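Local structure of bacterioferritin (Rhodobacter capsulatus, 1JGC) at residues E18-Q32 / A41-A55. The protein stores iron in a hollow shell of 24 subunits, probably oxidising Fe(2+) with dioxygen at a ferroxidase centre, and binds one heme b per dimer. Numbering follows the deposited sequence. Where two conformers were deposited one is given.
Sequences ELTAISQYWVHFRLQ and AKKSREESIEEMGHA. With HEM (protoporphyrin IX containing Fe), chain D.
A chi1 of -159° sets the indole of W26 opposite its backbone N and alongside R45, while S48 (chi1 178°) places OG at the indole edge. Here helices 5-34 and 38-64 of the ferritin four-helix bundle pack antiparallel, segment axes 162° apart and 7.8 Å at closest. S48 OG donates to I22 O at 2.9 Å, and W26 N reaches that carbonyl from the opposite face of its plane. R45 CG makes a CH-pi contact over the F29 ring, 3.5 Å from its centroid; the guanidinium lays a face against W26 CH2, and NH2 makes a weak hydrogen bond to heme propionate O2D. Heme CAC covers one indole face, F29 CD2 the other; NE1 hydrogen-bonds to D56 OD1 of the second subunit. Replacing W26 by an alanine would probably leave R45 and the heme vinyl without this flat partner, and D56 of the second subunit without its indole donor. In the bundle interior E18, E51 and H54, iron ligands of the ferroxidase centre, here empty of metal, meet beside E127 and H130. At the dimer interface, M52 SD binds the heme iron at 2.6 Å, M52 SD of the second subunit being its other axial ligand.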
ATOM      1  N   GLU A  18     -23.183  31.999  33.483  0.50 22.06           N
ATOM      2  CA  GLU A  18     -22.476  31.441  32.332  0.50 21.74           C
ATOM      3  C   GLU A  18     -22.733  32.213  31.040  0.50 21.32           C
ATOM      4  O   GLU A  18     -21.799  32.477  30.283  0.50 21.13           O
ATOM      5  CB  GLU A  18     -22.844  29.969  32.133  0.50 22.89           C
ATOM      6  CG  GLU A  18     -22.448  29.042  33.283  0.50 25.77           C
ATOM      7  CD  GLU A  18     -20.957  29.061  33.595  0.50 27.57           C
ATOM      8  OE1 GLU A  18     -20.448  30.119  34.024  0.50 29.96           O
ATOM      9  OE2 GLU A  18     -20.291  28.016  33.420  0.50 28.80           O
ATOM     10  N   LEU A  19     -23.988  32.572  30.779  1.00 20.85           N
ATOM     11  CA  LEU A  19     -24.312  33.329  29.572  1.00 19.86           C
ATOM     12  C   LEU A  19     -23.521  34.628  29.598  1.00 20.03           C
ATOM     13  O   LEU A  19     -23.131  35.140  28.556  1.00 20.82           O
ATOM     14  CB  LEU A  19     -25.803  33.655  29.508  1.00 19.32           C
ATOM     15  CG  LEU A  19     -26.791  32.501  29.340  1.00 19.25           C
ATOM     16  CD1 LEU A  19     -28.216  33.038  29.394  1.00 17.60           C
ATOM     17  CD2 LEU A  19     -26.538  31.799  28.022  1.00 18.33           C
ATOM     18  N   THR A  20     -23.287  35.158  30.796  1.00 19.77           N
ATOM     19  CA  THR A  20     -22.547  36.401  30.947  1.00 20.01           C
ATOM     20  C   THR A  20     -21.090  36.155  30.574  1.00 19.95           C
ATOM     21  O   THR A  20     -20.501  36.908  29.795  1.00 20.91           O
ATOM     22  CB  THR A  20     -22.620  36.940  32.404  1.00 21.42           C
ATOM     23  OG1 THR A  20     -23.990  37.125  32.780  1.00 21.71           O
ATOM     24  CG2 THR A  20     -21.906  38.267  32.521  1.00 19.00           C
ATOM     25  N   ALA A  21     -20.512  35.094  31.128  1.00 18.46           N
ATOM     26  CA  ALA A  21     -19.127  34.748  30.835  1.00 19.07           C
ATOM     27  C   ALA A  21     -18.925  34.506  29.329  1.00 19.16           C
ATOM     28  O   ALA A  21     -17.945  34.961  28.744  1.00 19.34           O
ATOM     29  CB  ALA A  21     -18.717  33.506  31.627  1.00 17.91           C
ATOM     30  N   ILE A  22     -19.852  33.794  28.703  1.00 17.98           N
ATOM     31  CA  ILE A  22     -19.741  33.523  27.280  1.00 18.22           C
ATOM     32  C   ILE A  22     -19.553  34.812  26.494  1.00 19.23           C
ATOM     33  O   ILE A  22     -18.622  34.936  25.706  1.00 20.38           O
ATOM     34  CB  ILE A  22     -20.995  32.803  26.744  1.00 16.68           C
ATOM     35  CG1 ILE A  22     -21.091  31.407  27.350  1.00 14.63           C
ATOM     36  CG2 ILE A  22     -20.950  32.730  25.228  1.00 17.01           C
ATOM     37  CD1 ILE A  22     -22.363  30.694  26.997  1.00 15.35           C
ATOM     38  N   SER A  23     -20.436  35.778  26.707  1.00 20.16           N
ATOM     39  CA  SER A  23     -20.339  37.029  25.980  1.00 21.24           C
ATOM     40  C   SER A  23     -19.125  37.852  26.366  1.00 21.60           C
ATOM     41  O   SER A  23     -18.533  38.518  25.514  1.00 21.62           O
ATOM     42  CB  SER A  23     -21.603  37.851  26.179  1.00 22.76           C
ATOM     43  OG  SER A  23     -22.702  37.198  25.580  1.00 22.07           O
ATOM     44  N   GLN A  24     -18.743  37.807  27.638  1.00 20.87           N
ATOM     45  CA  GLN A  24     -17.593  38.579  28.074  1.00 21.13           C
ATOM     46  C   GLN A  24     -16.327  38.037  27.417  1.00 21.32           C
ATOM     47  O   GLN A  24     -15.497  38.805  26.944  1.00 20.66           O
ATOM     48  CB  GLN A  24     -17.467  38.551  29.603  1.00 21.18           C
ATOM     49  CG  GLN A  24     -16.367  39.459  30.152  1.00 21.96           C
ATOM     50  CD  GLN A  24     -16.360  39.512  31.671  1.00 24.30           C
ATOM     51  OE1 GLN A  24     -17.295  40.021  32.296  1.00 25.32           O
ATOM     52  NE2 GLN A  24     -15.307  38.979  32.273  1.00 25.08           N
ATOM     53  N   TYR A  25     -16.188  36.716  27.376  1.00 21.86           N
ATOM     54  CA  TYR A  25     -15.015  36.100  26.769  1.00 21.49           C
ATOM     55  C   TYR A  25     -14.993  36.340  25.270  1.00 21.14           C
ATOM     56  O   TYR A  25     -13.931  36.598  24.692  1.00 20.78           O
ATOM     57  CB  TYR A  25     -14.985  34.593  27.027  1.00 22.82           C
ATOM     58  CG  TYR A  25     -14.545  34.194  28.419  1.00 25.70           C
ATOM     59  CD1 TYR A  25     -13.309  34.601  28.927  1.00 28.38           C
ATOM     60  CD2 TYR A  25     -15.361  33.409  29.227  1.00 26.68           C
ATOM     61  CE1 TYR A  25     -12.900  34.238  30.211  1.00 29.66           C
ATOM     62  CE2 TYR A  25     -14.970  33.042  30.503  1.00 29.22           C
ATOM     63  CZ  TYR A  25     -13.743  33.459  30.995  1.00 30.95           C
ATOM     64  OH  TYR A  25     -13.382  33.117  32.284  1.00 32.05           O
ATOM     65  N   TRP A  26     -16.161  36.264  24.638  1.00 19.23           N
ATOM     66  CA  TRP A  26     -16.217  36.459  23.200  1.00 19.95           C
ATOM     67  C   TRP A  26     -15.875  37.881  22.788  1.00 20.63           C
ATOM     68  O   TRP A  26     -15.205  38.089  21.785  1.00 21.11           O
ATOM     69  CB  TRP A  26     -17.587  36.067  22.644  1.00 20.15           C
ATOM     70  CG  TRP A  26     -17.514  35.767  21.185  1.00 21.28           C
ATOM     71  CD1 TRP A  26     -17.635  36.656  20.156  1.00 21.01           C
ATOM     72  CD2 TRP A  26     -17.169  34.509  20.590  1.00 21.64           C
ATOM     73  NE1 TRP A  26     -17.379  36.031  18.957  1.00 22.13           N
ATOM     74  CE2 TRP A  26     -17.086  34.715  19.195  1.00 22.57           C
ATOM     75  CE3 TRP A  26     -16.912  33.232  21.101  1.00 19.80           C
ATOM     76  CZ2 TRP A  26     -16.756  33.686  18.302  1.00 23.14           C
ATOM     77  CZ3 TRP A  26     -16.584  32.212  20.218  1.00 21.73           C
ATOM     78  CH2 TRP A  26     -16.506  32.446  18.831  1.00 21.67           C
ATOM     79  N   VAL A  27     -16.329  38.863  23.555  1.00 20.36           N
ATOM     80  CA  VAL A  27     -16.011  40.243  23.232  1.00 20.40           C
ATOM     81  C   VAL A  27     -14.504  40.433  23.418  1.00 19.72           C
ATOM     82  O   VAL A  27     -13.850  41.093  22.621  1.00 19.84           O
ATOM     83  CB  VAL A  27     -16.776  41.239  24.147  1.00 21.04           C
ATOM     84  CG1 VAL A  27     -16.339  42.652  23.846  1.00 20.78           C
ATOM     85  CG2 VAL A  27     -18.266  41.111  23.929  1.00 20.19           C
ATOM     86  N   HIS A  28     -13.959  39.843  24.473  1.00 19.18           N
ATOM     87  CA  HIS A  28     -12.537  39.952  24.742  1.00 20.21           C
ATOM     88  C   HIS A  28     -11.732  39.323  23.624  1.00 21.01           C
ATOM     89  O   HIS A  28     -10.672  39.828  23.251  1.00 21.81           O
ATOM     90  CB  HIS A  28     -12.205  39.303  26.080  1.00 20.24           C
ATOM     91  CG  HIS A  28     -12.525  40.171  27.254  1.00 21.48           C
ATOM     92  ND1 HIS A  28     -12.471  39.720  28.553  1.00 22.63           N
ATOM     93  CD2 HIS A  28     -12.876  41.479  27.325  1.00 22.61           C
ATOM     94  CE1 HIS A  28     -12.770  40.712  29.374  1.00 24.26           C
ATOM     95  NE2 HIS A  28     -13.020  41.790  28.653  1.00 23.32           N
ATOM     96  N   PHE A  29     -12.240  38.221  23.086  1.00 21.22           N
ATOM     97  CA  PHE A  29     -11.576  37.542  21.977  1.00 20.26           C
ATOM     98  C   PHE A  29     -11.495  38.520  20.800  1.00 20.20           C
ATOM     99  O   PHE A  29     -10.422  38.777  20.264  1.00 20.04           O
ATOM    100  CB  PHE A  29     -12.367  36.277  21.600  1.00 17.58           C
ATOM    101  CG  PHE A  29     -12.284  35.910  20.144  1.00 15.81           C
ATOM    102  CD1 PHE A  29     -11.066  35.631  19.547  1.00 16.23           C
ATOM    103  CD2 PHE A  29     -13.435  35.855  19.367  1.00 15.52           C
ATOM    104  CE1 PHE A  29     -10.995  35.304  18.196  1.00 15.91           C
ATOM    105  CE2 PHE A  29     -13.373  35.527  18.013  1.00 16.03           C
ATOM    106  CZ  PHE A  29     -12.155  35.252  17.428  1.00 13.71           C
ATOM    107  N   ARG A  30     -12.637  39.083  20.429  1.00 19.98           N
ATOM    108  CA  ARG A  30     -12.699  40.022  19.325  1.00 21.33           C
ATOM    109  C   ARG A  30     -11.821  41.243  19.552  1.00 21.83           C
ATOM    110  O   ARG A  30     -11.082  41.665  18.663  1.00 22.36           O
ATOM    111  CB  ARG A  30     -14.149  40.437  19.083  1.00 21.32           C
ATOM    112  CG  ARG A  30     -14.865  39.494  18.148  1.00 22.03           C
ATOM    113  CD  ARG A  30     -14.151  39.526  16.825  1.00 22.64           C
ATOM    114  NE  ARG A  30     -14.477  38.411  15.952  1.00 22.97           N
ATOM    115  CZ  ARG A  30     -13.713  38.033  14.933  1.00 22.71           C
ATOM    116  NH1 ARG A  30     -12.589  38.679  14.672  1.00 20.85           N
ATOM    117  NH2 ARG A  30     -14.071  37.011  14.174  1.00 22.69           N
ATOM    118  N   LEU A  31     -11.905  41.803  20.749  1.00 22.55           N
ATOM    119  CA  LEU A  31     -11.109  42.961  21.121  1.00 23.21           C
ATOM    120  C   LEU A  31      -9.613  42.635  20.999  1.00 24.29           C
ATOM    121  O   LEU A  31      -8.855  43.363  20.358  1.00 24.99           O
ATOM    122  CB  LEU A  31     -11.447  43.351  22.561  1.00 22.47           C
ATOM    123  CG  LEU A  31     -12.069  44.710  22.913  1.00 21.43           C
ATOM    124  CD1 LEU A  31     -12.639  45.432  21.705  1.00 19.62           C
ATOM    125  CD2 LEU A  31     -13.133  44.455  23.947  1.00 19.66           C
ATOM    126  N   GLN A  32      -9.191  41.538  21.618  1.00 24.39           N
ATOM    127  CA  GLN A  32      -7.790  41.131  21.568  1.00 25.40           C
ATOM    128  C   GLN A  32      -7.324  40.858  20.136  1.00 26.27           C
ATOM    129  O   GLN A  32      -6.168  41.092  19.792  1.00 26.50           O
ATOM    130  CB  GLN A  32      -7.584  39.892  22.448  1.00 24.02           C
ATOM    131  CG  GLN A  32      -7.846  40.187  23.912  1.00 22.76           C
ATOM    132  CD  GLN A  32      -8.124  38.953  24.744  1.00 22.82           C
ATOM    133  OE1 GLN A  32      -8.435  37.887  24.216  1.00 22.57           O
ATOM    134  NE2 GLN A  32      -8.032  39.100  26.060  1.00 21.61           N
ATOM    135  N   ALA A  41      -6.101  36.167  22.092  1.00 22.57           N
ATOM    136  CA  ALA A  41      -7.443  36.062  21.544  1.00 22.66           C
ATOM    137  C   ALA A  41      -7.945  34.623  21.444  1.00 23.64           C
ATOM    138  O   ALA A  41      -9.091  34.334  21.803  1.00 21.96           O
ATOM    139  CB  ALA A  41      -7.491  36.724  20.172  1.00 22.05           C
ATOM    140  N   LYS A  42      -7.091  33.720  20.964  1.00 24.27           N
ATOM    141  CA  LYS A  42      -7.490  32.329  20.811  1.00 24.78           C
ATOM    142  C   LYS A  42      -7.840  31.687  22.133  1.00 22.97           C
ATOM    143  O   LYS A  42      -8.724  30.838  22.190  1.00 23.40           O
ATOM    144  CB  LYS A  42      -6.398  31.529  20.100  1.00 27.72           C
ATOM    145  CG  LYS A  42      -6.175  32.022  18.687  1.00 32.40           C
ATOM    146  CD  LYS A  42      -4.990  31.345  18.018  1.00 38.17           C
ATOM    147  CE  LYS A  42      -4.599  32.086  16.725  1.00 39.69           C
ATOM    148  NZ  LYS A  42      -3.469  31.399  16.039  1.00 41.72           N
ATOM    149  N   LYS A  43      -7.160  32.096  23.197  1.00 20.76           N
ATOM    150  CA  LYS A  43      -7.444  31.539  24.505  1.00 20.13           C
ATOM    151  C   LYS A  43      -8.836  31.990  24.950  1.00 20.84           C
ATOM    152  O   LYS A  43      -9.624  31.194  25.472  1.00 18.31           O
ATOM    153  CB  LYS A  43      -6.387  31.978  25.511  1.00 20.87           C
ATOM    154  CG  LYS A  43      -6.530  31.328  26.877  1.00 23.03           C
ATOM    155  CD  LYS A  43      -6.564  29.809  26.780  1.00 25.02           C
ATOM    156  CE  LYS A  43      -6.777  29.173  28.151  1.00 27.81           C
ATOM    157  NZ  LYS A  43      -6.990  27.694  28.055  1.00 30.80           N
ATOM    158  N   SER A  44      -9.144  33.266  24.728  1.00 20.79           N
ATOM    159  CA  SER A  44     -10.455  33.795  25.091  1.00 20.79           C
ATOM    160  C   SER A  44     -11.566  33.072  24.334  1.00 21.16           C
ATOM    161  O   SER A  44     -12.630  32.796  24.898  1.00 20.95           O
ATOM    162  CB  SER A  44     -10.536  35.294  24.803  1.00 19.15           C
ATOM    163  OG  SER A  44      -9.771  36.022  25.736  1.00 18.49           O
ATOM    164  N   ARG A  45     -11.325  32.770  23.060  1.00 21.06           N
ATOM    165  CA  ARG A  45     -12.324  32.083  22.257  1.00 22.24           C
ATOM    166  C   ARG A  45     -12.578  30.705  22.852  1.00 22.91           C
ATOM    167  O   ARG A  45     -13.719  30.275  22.975  1.00 23.08           O
ATOM    168  CB  ARG A  45     -11.864  31.950  20.801  1.00 21.55           C
ATOM    169  CG  ARG A  45     -12.939  32.349  19.795  1.00 23.33           C
ATOM    170  CD  ARG A  45     -12.565  32.062  18.348  1.00 21.43           C
ATOM    171  NE  ARG A  45     -13.006  30.733  17.945  1.00 23.50           N
ATOM    172  CZ  ARG A  45     -13.839  30.490  16.934  1.00 24.33           C
ATOM    173  NH1 ARG A  45     -14.325  31.485  16.207  1.00 24.20           N
ATOM    174  NH2 ARG A  45     -14.205  29.245  16.664  1.00 24.70           N
ATOM    175  N   GLU A  46     -11.508  30.015  23.230  1.00 23.53           N
ATOM    176  CA  GLU A  46     -11.641  28.692  23.824  1.00 25.29           C
ATOM    177  C   GLU A  46     -12.458  28.737  25.118  1.00 24.51           C
ATOM    178  O   GLU A  46     -13.379  27.944  25.306  1.00 24.45           O
ATOM    179  CB  GLU A  46     -10.265  28.093  24.122  1.00 28.42           C
ATOM    180  CG  GLU A  46      -9.549  27.483  22.929  1.00 35.33           C
ATOM    181  CD  GLU A  46      -8.092  27.101  23.253  1.00 40.21           C
ATOM    182  OE1 GLU A  46      -7.846  26.511  24.346  1.00 41.78           O
ATOM    183  OE2 GLU A  46      -7.201  27.389  22.411  1.00 41.45           O
ATOM    184  N   GLU A  47     -12.120  29.663  26.009  1.00 23.40           N
ATOM    185  CA  GLU A  47     -12.836  29.784  27.271  1.00 23.25           C
ATOM    186  C   GLU A  47     -14.316  30.092  27.055  1.00 21.77           C
ATOM    187  O   GLU A  47     -15.165  29.577  27.772  1.00 22.13           O
ATOM    188  CB  GLU A  47     -12.182  30.854  28.150  1.00 25.58           C
ATOM    189  CG  GLU A  47     -10.762  30.505  28.603  1.00 31.02           C
ATOM    190  CD  GLU A  47     -10.052  31.687  29.287  1.00 36.21           C
ATOM    191  OE1 GLU A  47     -10.115  32.815  28.741  1.00 38.24           O
ATOM    192  OE2 GLU A  47      -9.426  31.500  30.364  1.00 38.79           O
ATOM    193  N   SER A  48     -14.625  30.920  26.065  1.00 19.89           N
ATOM    194  CA  SER A  48     -16.013  31.262  25.767  1.00 19.16           C
ATOM    195  C   SER A  48     -16.772  30.010  25.328  1.00 19.37           C
ATOM    196  O   SER A  48     -17.908  29.781  25.736  1.00 19.59           O
ATOM    197  CB  SER A  48     -16.075  32.329  24.660  1.00 19.51           C
ATOM    198  OG  SER A  48     -17.411  32.654  24.298  1.00 16.36           O
ATOM    199  N   ILE A  49     -16.139  29.205  24.488  1.00 19.83           N
ATOM    200  CA  ILE A  49     -16.757  27.974  24.010  1.00 20.64           C
ATOM    201  C   ILE A  49     -16.870  26.937  25.141  1.00 21.27           C
ATOM    202  O   ILE A  49     -17.735  26.069  25.111  1.00 21.00           O
ATOM    203  CB  ILE A  49     -15.974  27.419  22.789  1.00 19.83           C
ATOM    204  CG1 ILE A  49     -16.133  28.401  21.626  1.00 20.09           C
ATOM    205  CG2 ILE A  49     -16.487  26.049  22.387  1.00 16.08           C
ATOM    206  CD1 ILE A  49     -15.442  28.008  20.352  1.00 21.66           C
ATOM    207  N   GLU A  50     -16.007  27.029  26.146  1.00 22.99           N
ATOM    208  CA  GLU A  50     -16.104  26.111  27.275  1.00 25.69           C
ATOM    209  C   GLU A  50     -17.376  26.468  28.036  1.00 26.15           C
ATOM    210  O   GLU A  50     -18.163  25.593  28.391  1.00 27.24           O
ATOM    211  CB  GLU A  50     -14.910  26.251  28.222  1.00 28.45           C
ATOM    212  CG  GLU A  50     -13.757  25.302  27.927  1.00 35.68           C
ATOM    213  CD  GLU A  50     -12.620  25.407  28.959  1.00 40.92           C
ATOM    214  OE1 GLU A  50     -12.896  25.210  30.185  1.00 42.76           O
ATOM    215  OE2 GLU A  50     -11.459  25.686  28.537  1.00 41.67           O
ATOM    216  N   GLU A  51     -17.577  27.760  28.279  1.00 24.81           N
ATOM    217  CA  GLU A  51     -18.751  28.206  28.998  1.00 25.76           C
ATOM    218  C   GLU A  51     -20.031  27.844  28.255  1.00 25.01           C
ATOM    219  O   GLU A  51     -21.053  27.562  28.871  1.00 24.25           O
ATOM    220  CB  GLU A  51     -18.693  29.717  29.239  1.00 27.62           C
ATOM    221  CG  GLU A  51     -17.551  30.159  30.148  1.00 31.49           C
ATOM    222  CD  GLU A  51     -17.520  29.392  31.463  1.00 33.40           C
ATOM    223  OE1 GLU A  51     -18.562  29.342  32.158  1.00 33.97           O
ATOM    224  OE2 GLU A  51     -16.450  28.838  31.799  1.00 35.64           O
ATOM    225  N   MET A  52     -19.984  27.869  26.932  1.00 23.72           N
ATOM    226  CA  MET A  52     -21.161  27.520  26.159  1.00 22.72           C
ATOM    227  C   MET A  52     -21.539  26.097  26.535  1.00 22.45           C
ATOM    228  O   MET A  52     -22.715  25.778  26.702  1.00 21.41           O
ATOM    229  CB  MET A  52     -20.864  27.617  24.664  1.00 23.66           C
ATOM    230  CG  MET A  52     -20.783  29.048  24.147  1.00 24.33           C
ATOM    231  SD  MET A  52     -20.187  29.162  22.435  1.00 23.31           S
ATOM    232  CE  MET A  52     -19.031  30.522  22.585  1.00 24.89           C
ATOM    233  N   GLY A  53     -20.528  25.249  26.686  1.00 21.54           N
ATOM    234  CA  GLY A  53     -20.768  23.868  27.057  1.00 21.30           C
ATOM    235  C   GLY A  53     -21.413  23.754  28.430  1.00 21.84           C
ATOM    236  O   GLY A  53     -22.333  22.959  28.630  1.00 21.76           O
ATOM    237  N   HIS A  54     -20.925  24.540  29.382  1.00 21.49           N
ATOM    238  CA  HIS A  54     -21.474  24.536  30.733  1.00 22.15           C
ATOM    239  C   HIS A  54     -22.940  24.939  30.671  1.00 21.46           C
ATOM    240  O   HIS A  54     -23.798  24.282  31.252  1.00 21.85           O
ATOM    241  CB  HIS A  54     -20.713  25.528  31.624  1.00 23.23           C
ATOM    242  CG  HIS A  54     -19.305  25.119  31.922  1.00 25.53           C
ATOM    243  ND1 HIS A  54     -18.353  26.008  32.375  1.00 26.95           N
ATOM    244  CD2 HIS A  54     -18.694  23.912  31.860  1.00 25.34           C
ATOM    245  CE1 HIS A  54     -17.217  25.365  32.581  1.00 27.27           C
ATOM    246  NE2 HIS A  54     -17.396  24.092  32.276  1.00 26.86           N
ATOM    247  N   ALA A  55     -23.216  26.022  29.953  1.00 20.29           N
ATOM    248  CA  ALA A  55     -24.568  26.532  29.815  1.00 20.83           C
ATOM    249  C   ALA A  55     -25.507  25.459  29.288  1.00 21.83           C
ATOM    250  O   ALA A  55     -26.589  25.244  29.834  1.00 22.25           O
ATOM    251  CB  ALA A  55     -24.578  27.740  28.895  1.00 19.54           C
TER
HETATM  252  CHA HEM D 201     -20.349  27.069  19.078  0.50 26.59           C
HETATM  253  CHB HEM D 201     -23.861  26.897  22.419  0.50 26.72           C
HETATM  254  CHC HEM D 201     -23.832  31.696  22.542  0.50 25.75           C
HETATM  255  CHD HEM D 201     -20.827  31.872  18.794  0.50 25.01           C
HETATM  256  C1A HEM D 201     -21.158  26.631  20.126  0.50 27.24           C
HETATM  257  C2A HEM D 201     -21.024  25.419  20.912  0.50 28.52           C
HETATM  258  C3A HEM D 201     -22.236  25.227  21.542  0.50 28.22           C
HETATM  259  C4A HEM D 201     -22.854  26.534  21.548  0.50 27.12           C
HETATM  260  CMA HEM D 201     -22.692  23.985  22.329  0.50 27.36           C
HETATM  261  CAA HEM D 201     -19.751  24.667  21.298  0.50 30.51           C
HETATM  262  CBA HEM D 201     -18.822  24.184  20.199  0.50 32.88           C
HETATM  263  CGA HEM D 201     -19.452  23.131  19.324  0.50 35.00           C
HETATM  264  O1A HEM D 201     -18.782  22.702  18.355  0.50 36.43           O
HETATM  265  O2A HEM D 201     -20.608  22.731  19.603  0.50 35.70           O
HETATM  266  C1B HEM D 201     -24.168  28.198  22.771  0.50 26.74           C
HETATM  267  C2B HEM D 201     -25.101  28.581  23.818  0.50 26.87           C
HETATM  268  C3B HEM D 201     -25.159  29.952  23.813  0.50 26.39           C
HETATM  269  C4B HEM D 201     -24.167  30.393  22.830  0.50 26.01           C
HETATM  270  CMB HEM D 201     -25.853  27.652  24.770  0.50 26.63           C
HETATM  271  CAB HEM D 201     -25.967  30.692  24.675  0.50 25.95           C
HETATM  272  CBB HEM D 201     -26.674  31.838  24.348  0.50 25.17           C
HETATM  273  C1C HEM D 201     -22.922  32.159  21.619  0.50 25.50           C
HETATM  274  C2C HEM D 201     -22.539  33.551  21.487  0.50 25.99           C
HETATM  275  C3C HEM D 201     -21.665  33.626  20.425  0.50 25.24           C
HETATM  276  C4C HEM D 201     -21.578  32.266  19.894  0.50 25.46           C
HETATM  277  CMC HEM D 201     -23.019  34.704  22.385  0.50 25.72           C
HETATM  278  CAC HEM D 201     -20.963  34.748  19.978  0.50 25.03           C
HETATM  279  CBC HEM D 201     -21.353  36.072  20.096  0.50 24.16           C
HETATM  280  C1D HEM D 201     -20.471  30.573  18.481  0.50 25.41           C
HETATM  281  C2D HEM D 201     -19.547  30.204  17.418  0.50 25.92           C
HETATM  282  C3D HEM D 201     -19.403  28.831  17.482  0.50 26.68           C
HETATM  283  C4D HEM D 201     -20.207  28.374  18.624  0.50 26.24           C
HETATM  284  CMD HEM D 201     -18.869  31.143  16.412  0.50 23.97           C
HETATM  285  CAD HEM D 201     -18.658  28.032  16.408  0.50 27.38           C
HETATM  286  CBD HEM D 201     -17.364  27.340  16.800  0.50 29.29           C
HETATM  287  CGD HEM D 201     -16.615  26.766  15.595  0.50 31.39           C
HETATM  288  O1D HEM D 201     -17.252  26.066  14.768  0.50 31.08           O
HETATM  289  O2D HEM D 201     -15.388  27.007  15.486  0.50 30.42           O
HETATM  290  NA  HEM D 201     -22.078  27.421  20.795  0.50 26.89           N
HETATM  291  NB  HEM D 201     -23.560  29.319  22.203  0.50 26.25           N
HETATM  292  NC  HEM D 201     -22.221  31.365  20.746  0.50 25.53           N
HETATM  293  ND  HEM D 201     -20.871  29.449  19.210  0.50 25.81           N
HETATM  294 FE   HEM D 201     -22.153  29.380  20.764  0.50 24.60          FE